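PDB 5XP0: probable csgAB operon transcriptional regulatory protein from Salmonella typhimurium, which acts as the master transcriptional regulator of adhesive curli fimbriae, being necessary for transcription of the csgAB operon and promoting biofilm formation. Local coordinates for residues 73-78 / 106-111; 34-39 / 119-124. All coordinates share one frame; numbering follows the deposited sequence.

Contact 1: 73-78 / 106-111; sequences KLIHYW and ENWPHI
The indole of W108 reaches across to helix 72-83 with its six-membered ring in front. I75 and W78, one turn of helix apart, meet that ring obliquely, neither squarely over a face nor in its plane. CG2 of I75 lies 3.8 Å from CZ2 of W108, and CG1 of the same isoleucine is 4.0 Å from that carbon, both branches of the beta carbon thus bearing on one corner of the indole. The methylene of W78 makes the second touch, its CB standing 4.2 Å from CZ3 of W108. The indole of W78 itself leads away, with CE2 of Y77 3.7 Å above its plane and over the centre of one face; CD1 of W78 in turn sits at the edge of the Y77 ring, in its plane.

This chain is the regulatory part of CsgD, an atypical receiver domain of the CheY-like alpha/beta type, and the contact joins helix 72-83 to the turn that leads from helix 102-107 into edge strand 111-114. W108 begins a type II beta turn that ends at I111. With CG anti to the carbonyl carbon (chi1 -83°), the indole is turned so that its six-membered ring comes nearer the helix than the direction of its CB suggests. A tryptophan suits this place because the backbones stay well apart, I75 CA and W108 CA being 8.7 Å from each other, and a long flat apolar group can bridge that distance. M65, T91 and L93 of the central sheet also touch W108, while M65 touches W78. Each indole N-H is satisfied despite its burial: NE1 of W78 bonds to the carbonyl oxygen of I50, and NE1 of W108 to the hydroxyl of Y100.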
loop_
_atom_site.group_PDB
_atom_site.type_symbol
_atom_site.label_atom_id
_atom_site.label_comp_id
_atom_site.label_asym_id
_atom_site.label_seq_id
_atom_site.Cartn_x
_atom_site.Cartn_y
_atom_site.Cartn_z
ATOM N N LYS B 73 -11.318 3.833 16.811
ATOM C CA LYS B 73 -11.623 2.492 17.297
ATOM C C LYS B 73 -10.418 1.571 17.129
ATOM O O LYS B 73 -10.008 0.879 18.066
ATOM C CB LYS B 73 -12.829 1.950 16.530
ATOM C CG LYS B 73 -14.143 2.610 16.913
ATOM C CD LYS B 73 -15.278 2.215 15.967
ATOM C CE LYS B 73 -16.566 2.968 16.282
ATOM N NZ LYS B 73 -17.143 2.605 17.601
ATOM N N LEU B 74 -9.800 1.605 15.954
ATOM C CA LEU B 74 -8.696 0.700 15.655
ATOM C C LEU B 74 -7.447 1.095 16.437
ATOM O O LEU B 74 -6.653 0.232 16.844
ATOM C CB LEU B 74 -8.433 0.696 14.145
ATOM C CG LEU B 74 -9.428 -0.101 13.279
ATOM C CD1 LEU B 74 -9.058 0.013 11.823
ATOM C CD2 LEU B 74 -9.526 -1.577 13.667
ATOM N N ILE B 75 -7.239 2.393 16.638
ATOM C CA ILE B 75 -6.136 2.840 17.486
ATOM C C ILE B 75 -6.320 2.266 18.877
ATOM O O ILE B 75 -5.421 1.632 19.439
ATOM C CB ILE B 75 -6.063 4.382 17.480
ATOM C CG1 ILE B 75 -5.523 4.885 16.113
ATOM C CG2 ILE B 75 -5.247 4.904 18.655
ATOM C CD1 ILE B 75 -5.628 6.390 15.911
ATOM N N HIS B 76 -7.516 2.435 19.441
ATOM C CA HIS B 76 -7.770 1.870 20.754
ATOM C C HIS B 76 -7.593 0.356 20.748
ATOM O O HIS B 76 -7.061 -0.224 21.705
ATOM C CB HIS B 76 -9.179 2.229 21.221
ATOM C CG HIS B 76 -9.498 1.694 22.578
ATOM N ND1 HIS B 76 -10.456 0.725 22.785
ATOM C CD2 HIS B 76 -8.958 1.958 23.791
ATOM C CE1 HIS B 76 -10.508 0.432 24.071
ATOM N NE2 HIS B 76 -9.609 1.167 24.703
ATOM N N TYR B 77 -8.117 -0.312 19.729
ATOM C CA TYR B 77 -7.974 -1.757 19.686
ATOM C C TYR B 77 -6.501 -2.149 19.619
ATOM O O TYR B 77 -6.028 -2.946 20.433
ATOM C CB TYR B 77 -8.726 -2.351 18.500
ATOM C CG TYR B 77 -8.419 -3.809 18.398
ATOM C CD1 TYR B 77 -9.094 -4.729 19.180
ATOM C CD2 TYR B 77 -7.424 -4.262 17.561
ATOM C CE1 TYR B 77 -8.811 -6.062 19.111
ATOM C CE2 TYR B 77 -7.124 -5.576 17.490
ATOM C CZ TYR B 77 -7.826 -6.482 18.275
ATOM O OH TYR B 77 -7.541 -7.806 18.201
ATOM N N TRP B 78 -5.740 -1.549 18.694
ATOM C CA TRP B 78 -4.344 -1.948 18.579
ATOM C C TRP B 78 -3.523 -1.479 19.768
ATOM O O TRP B 78 -2.609 -2.200 20.171
ATOM C CB TRP B 78 -3.747 -1.472 17.252
ATOM C CG TRP B 78 -4.277 -2.329 16.187
ATOM C CD1 TRP B 78 -5.179 -2.002 15.218
ATOM C CD2 TRP B 78 -3.994 -3.725 16.027
ATOM N NE1 TRP B 78 -5.481 -3.122 14.454
ATOM C CE2 TRP B 78 -4.750 -4.184 14.935
ATOM C CE3 TRP B 78 -3.172 -4.628 16.713
ATOM C CZ2 TRP B 78 -4.689 -5.497 14.496
ATOM C CZ3 TRP B 78 -3.117 -5.927 16.277
ATOM C CH2 TRP B 78 -3.881 -6.354 15.185
ATOM N N GLU B 106 2.745 9.374 22.421
ATOM C CA GLU B 106 3.228 8.833 23.690
ATOM C C GLU B 106 2.323 7.747 24.230
ATOM O O GLU B 106 2.802 6.837 24.917
ATOM C CB GLU B 106 3.347 9.943 24.739
ATOM C CG GLU B 106 4.010 9.545 26.061
ATOM C CD GLU B 106 3.038 8.936 27.081
ATOM O OE1 GLU B 106 1.809 9.196 27.019
ATOM O OE2 GLU B 106 3.517 8.228 27.987
ATOM N N ASN B 107 1.018 7.841 23.973
ATOM C CA ASN B 107 0.106 6.835 24.511
ATOM C C ASN B 107 0.203 5.496 23.798
ATOM O O ASN B 107 -0.365 4.518 24.282
ATOM C CB ASN B 107 -1.329 7.344 24.444
ATOM C CG ASN B 107 -1.882 7.627 25.805
ATOM O OD1 ASN B 107 -2.447 6.746 26.448
ATOM N ND2 ASN B 107 -1.685 8.847 26.281
ATOM N N TRP B 108 0.895 5.412 22.679
ATOM C CA TRP B 108 1.108 4.108 22.052
ATOM C C TRP B 108 2.053 3.268 22.908
ATOM O O TRP B 108 3.135 3.734 23.258
ATOM C CB TRP B 108 1.692 4.292 20.654
ATOM C CG TRP B 108 0.624 4.576 19.663
ATOM C CD1 TRP B 108 0.125 5.801 19.306
ATOM C CD2 TRP B 108 -0.107 3.610 18.908
ATOM N NE1 TRP B 108 -0.865 5.650 18.357
ATOM C CE2 TRP B 108 -1.031 4.316 18.102
ATOM C CE3 TRP B 108 -0.070 2.223 18.827
ATOM C CZ2 TRP B 108 -1.902 3.675 17.243
ATOM C CZ3 TRP B 108 -0.951 1.591 17.984
ATOM C CH2 TRP B 108 -1.842 2.316 17.189
ATOM N N PRO B 109 1.729 2.017 23.209
ATOM C CA PRO B 109 2.682 1.201 23.966
ATOM C C PRO B 109 3.869 0.843 23.093
ATOM O O PRO B 109 3.754 0.743 21.872
ATOM C CB PRO B 109 1.869 -0.033 24.365
ATOM C CG PRO B 109 0.848 -0.162 23.281
ATOM C CD PRO B 109 0.504 1.275 22.884
ATOM N N HIS B 110 5.030 0.677 23.734
ATOM C CA HIS B 110 6.271 0.272 23.037
ATOM C C HIS B 110 6.625 1.183 21.858
ATOM O O HIS B 110 7.183 0.751 20.847
ATOM C CB HIS B 110 6.181 -1.178 22.568
ATOM C CG HIS B 110 5.691 -2.106 23.629
ATOM N ND1 HIS B 110 4.479 -2.756 23.550
ATOM C CD2 HIS B 110 6.226 -2.446 24.822
ATOM C CE1 HIS B 110 4.301 -3.482 24.635
ATOM N NE2 HIS B 110 5.340 -3.299 25.431
ATOM N N ILE B 111 6.358 2.467 21.984
ATOM C CA ILE B 111 6.502 3.320 20.812
ATOM C C ILE B 111 7.992 3.577 20.571
ATOM O O ILE B 111 8.734 3.975 21.481
ATOM C CB ILE B 111 5.686 4.608 20.970
ATOM C CG1 ILE B 111 5.797 5.471 19.706
ATOM C CG2 ILE B 111 6.082 5.353 22.238
ATOM C CD1 ILE B 111 5.024 4.914 18.531
#

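Contact 2: 34-39 / 119-124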
loop_
_atom_site.group_PDB
_atom_site.type_symbol
_atom_site.label_atom_id
_atom_site.label_comp_id
_atom_site.label_asym_id
_atom_site.label_seq_id
_atom_site.Cartn_x
_atom_site.Cartn_y
_atom_site.Cartn_z
ATOM N N LEU B 34 6.285 -4.265 1.868
ATOM C CA LEU B 34 6.863 -5.263 2.768
ATOM C C LEU B 34 8.051 -5.988 2.118
ATOM O O LEU B 34 9.084 -6.236 2.748
ATOM C CB LEU B 34 5.789 -6.238 3.177
ATOM C CG LEU B 34 6.317 -7.310 4.142
ATOM C CD1 LEU B 34 6.746 -6.730 5.480
ATOM C CD2 LEU B 34 5.260 -8.366 4.295
ATOM N N GLN B 35 7.901 -6.401 0.879
ATOM C CA GLN B 35 9.008 -7.102 0.237
ATOM C C GLN B 35 10.236 -6.211 0.144
ATOM O O GLN B 35 11.376 -6.677 0.297
ATOM C CB GLN B 35 8.600 -7.591 -1.148
ATOM C CG GLN B 35 7.666 -8.794 -1.129
ATOM C CD GLN B 35 7.638 -9.529 -2.461
ATOM O OE1 GLN B 35 8.607 -9.502 -3.225
ATOM N NE2 GLN B 35 6.520 -10.184 -2.748
ATOM N N HIS B 36 10.026 -4.934 -0.153
ATOM C CA HIS B 36 11.143 -4.007 -0.250
ATOM C C HIS B 36 11.841 -3.864 1.093
ATOM O O HIS B 36 13.066 -3.874 1.171
ATOM C CB HIS B 36 10.650 -2.657 -0.745
ATOM C CG HIS B 36 11.749 -1.666 -0.902
ATOM N ND1 HIS B 36 11.825 -0.518 -0.153
ATOM C CD2 HIS B 36 12.833 -1.670 -1.703
ATOM C CE1 HIS B 36 12.903 0.159 -0.502
ATOM N NE2 HIS B 36 13.529 -0.516 -1.448
ATOM N N LEU B 37 11.080 -3.777 2.173
ATOM C CA LEU B 37 11.713 -3.649 3.481
ATOM C C LEU B 37 12.432 -4.933 3.860
ATOM O O LEU B 37 13.555 -4.897 4.369
ATOM C CB LEU B 37 10.659 -3.257 4.536
ATOM C CG LEU B 37 9.961 -1.917 4.334
ATOM C CD1 LEU B 37 8.997 -1.625 5.461
ATOM C CD2 LEU B 37 10.987 -0.779 4.274
ATOM N N LYS B 38 11.820 -6.083 3.588
ATOM C CA LYS B 38 12.456 -7.347 3.925
ATOM C C LYS B 38 13.772 -7.482 3.202
ATOM O O LYS B 38 14.779 -7.888 3.795
ATOM C CB LYS B 38 11.534 -8.530 3.588
ATOM C CG LYS B 38 10.413 -8.712 4.589
ATOM C CD LYS B 38 9.398 -9.707 4.082
ATOM C CE LYS B 38 9.984 -11.082 3.929
ATOM N NZ LYS B 38 8.961 -12.028 3.408
ATOM N N GLN B 39 13.784 -7.158 1.905
ATOM C CA GLN B 39 15.005 -7.318 1.126
ATOM C C GLN B 39 16.043 -6.278 1.504
ATOM O O GLN B 39 17.231 -6.588 1.581
ATOM C CB GLN B 39 14.705 -7.217 -0.366
ATOM C CG GLN B 39 14.017 -8.423 -0.937
ATOM C CD GLN B 39 13.451 -8.151 -2.313
ATOM O OE1 GLN B 39 13.711 -7.102 -2.907
ATOM N NE2 GLN B 39 12.682 -9.096 -2.833
ATOM N N GLU B 119 6.537 9.418 0.510
ATOM C CA GLU B 119 7.256 9.363 -0.757
ATOM C C GLU B 119 8.703 8.894 -0.664
ATOM O O GLU B 119 9.306 8.628 -1.714
ATOM C CB GLU B 119 7.252 10.748 -1.414
ATOM C CG GLU B 119 5.870 11.352 -1.606
ATOM C CD GLU B 119 5.929 12.789 -2.101
ATOM O OE1 GLU B 119 6.976 13.444 -1.914
ATOM O OE2 GLU B 119 4.923 13.263 -2.671
ATOM N N ASP B 120 9.290 8.795 0.527
ATOM C CA ASP B 120 10.732 8.581 0.633
ATOM C C ASP B 120 10.977 7.219 1.294
ATOM O O ASP B 120 11.206 7.099 2.508
ATOM C CB ASP B 120 11.366 9.711 1.396
ATOM C CG ASP B 120 12.855 9.859 1.093
ATOM O OD1 ASP B 120 13.425 10.937 1.404
ATOM O OD2 ASP B 120 13.452 8.904 0.541
ATOM N N GLN B 121 10.955 6.178 0.468
ATOM C CA GLN B 121 11.191 4.827 0.969
ATOM C C GLN B 121 12.546 4.739 1.645
ATOM O O GLN B 121 12.711 4.034 2.650
ATOM C CB GLN B 121 11.179 3.817 -0.176
ATOM C CG GLN B 121 9.919 3.685 -0.968
ATOM C CD GLN B 121 10.087 2.639 -2.053
ATOM O OE1 GLN B 121 9.761 1.470 -1.866
ATOM N NE2 GLN B 121 10.630 3.055 -3.184
ATOM N N GLU B 122 13.530 5.436 1.083
ATOM C CA GLU B 122 14.904 5.334 1.571
ATOM C C GLU B 122 15.012 5.892 2.985
ATOM O O GLU B 122 15.687 5.314 3.847
ATOM C CB GLU B 122 15.836 6.080 0.620
ATOM C CG GLU B 122 15.910 5.487 -0.791
ATOM C CD GLU B 122 14.595 5.578 -1.572
ATOM O OE1 GLU B 122 14.274 4.623 -2.322
ATOM O OE2 GLU B 122 13.885 6.600 -1.429
ATOM N N HIS B 123 14.350 7.027 3.226
ATOM C CA HIS B 123 14.107 7.582 4.560
ATOM C C HIS B 123 13.648 6.479 5.525
ATOM O O HIS B 123 14.143 6.344 6.657
ATOM C CB HIS B 123 13.014 8.661 4.397
ATOM C CG HIS B 123 13.138 9.874 5.269
ATOM N ND1 HIS B 123 12.403 10.046 6.422
ATOM C CD2 HIS B 123 13.812 11.035 5.083
ATOM C CE1 HIS B 123 12.668 11.233 6.942
ATOM N NE2 HIS B 123 13.526 11.850 6.153
ATOM N N VAL B 124 12.659 5.693 5.097
ATOM C CA VAL B 124 12.070 4.720 6.002
ATOM C C VAL B 124 13.007 3.532 6.216
ATOM O O VAL B 124 13.173 3.071 7.354
ATOM C CB VAL B 124 10.677 4.321 5.498
ATOM C CG1 VAL B 124 10.073 3.220 6.331
ATOM C CG2 VAL B 124 9.787 5.563 5.565
#
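Q121 projects from the first turn of helix 121-132 onto H36, joining helix 28-41 and helix 121-132, which lie on the same side of the parallel sheet of the CheY-like receiver fold. Its CB begins the contact, 4.1 Å from CE1 of the imidazole. CG is anti to the carbonyl carbon (chi1 -61°), and the chain runs on extended, which carries the amide carbon CD to 4.1 Å from H36 ND1. At the tip, OE1 stands over one face of the ring, 3.3 Å from ND1 and 3.7 Å from CE1. The amide and imidazole planes are inclined by 34°. Despite the short distance to ND1, the angle is too poor for a hydrogen bond, so the pair is a polar group packed on a ring face.

H36, its CG anti to the backbone N, swings its ring out toward helix 121-132, and its side chain also touches V125. A glutamine suits this buried place beside the subunit interface: its CB packs against the ring while its polar end lies close to the second subunit, whose A32 touches the Q121 side chain. L37 is the apolar neighbour, resting on L20, V125 and L128. The N-cap of helix 121-132 is D120, whose OD2 accepts a weak but nearly straight hydrogen bond (172°) from the backbone N of H123 at 3.4 Å.

In the fold
From the N terminus the chain enters strand 19-24 and then helix 28-41, where the first half of contact 2 waits for its partner. It passes strands 45-49 and 61-66 before helix 72-83 opens contact 1. Strand 90-94 follows, and segment 106-111, running from the end of helix 102-107 to the start of strand 111-114, closes that smaller loop. Only then does segment 119-124 start the helix that completes contact 2, so the smaller loop lies wholly within the larger. Their centres are about 23 Å apart, on opposite sides of the chain's centre: contact 1 ties helix 72-83 to the turn between helix 102-107 and strand 111-114, contact 2 the first helix to helix 121-132.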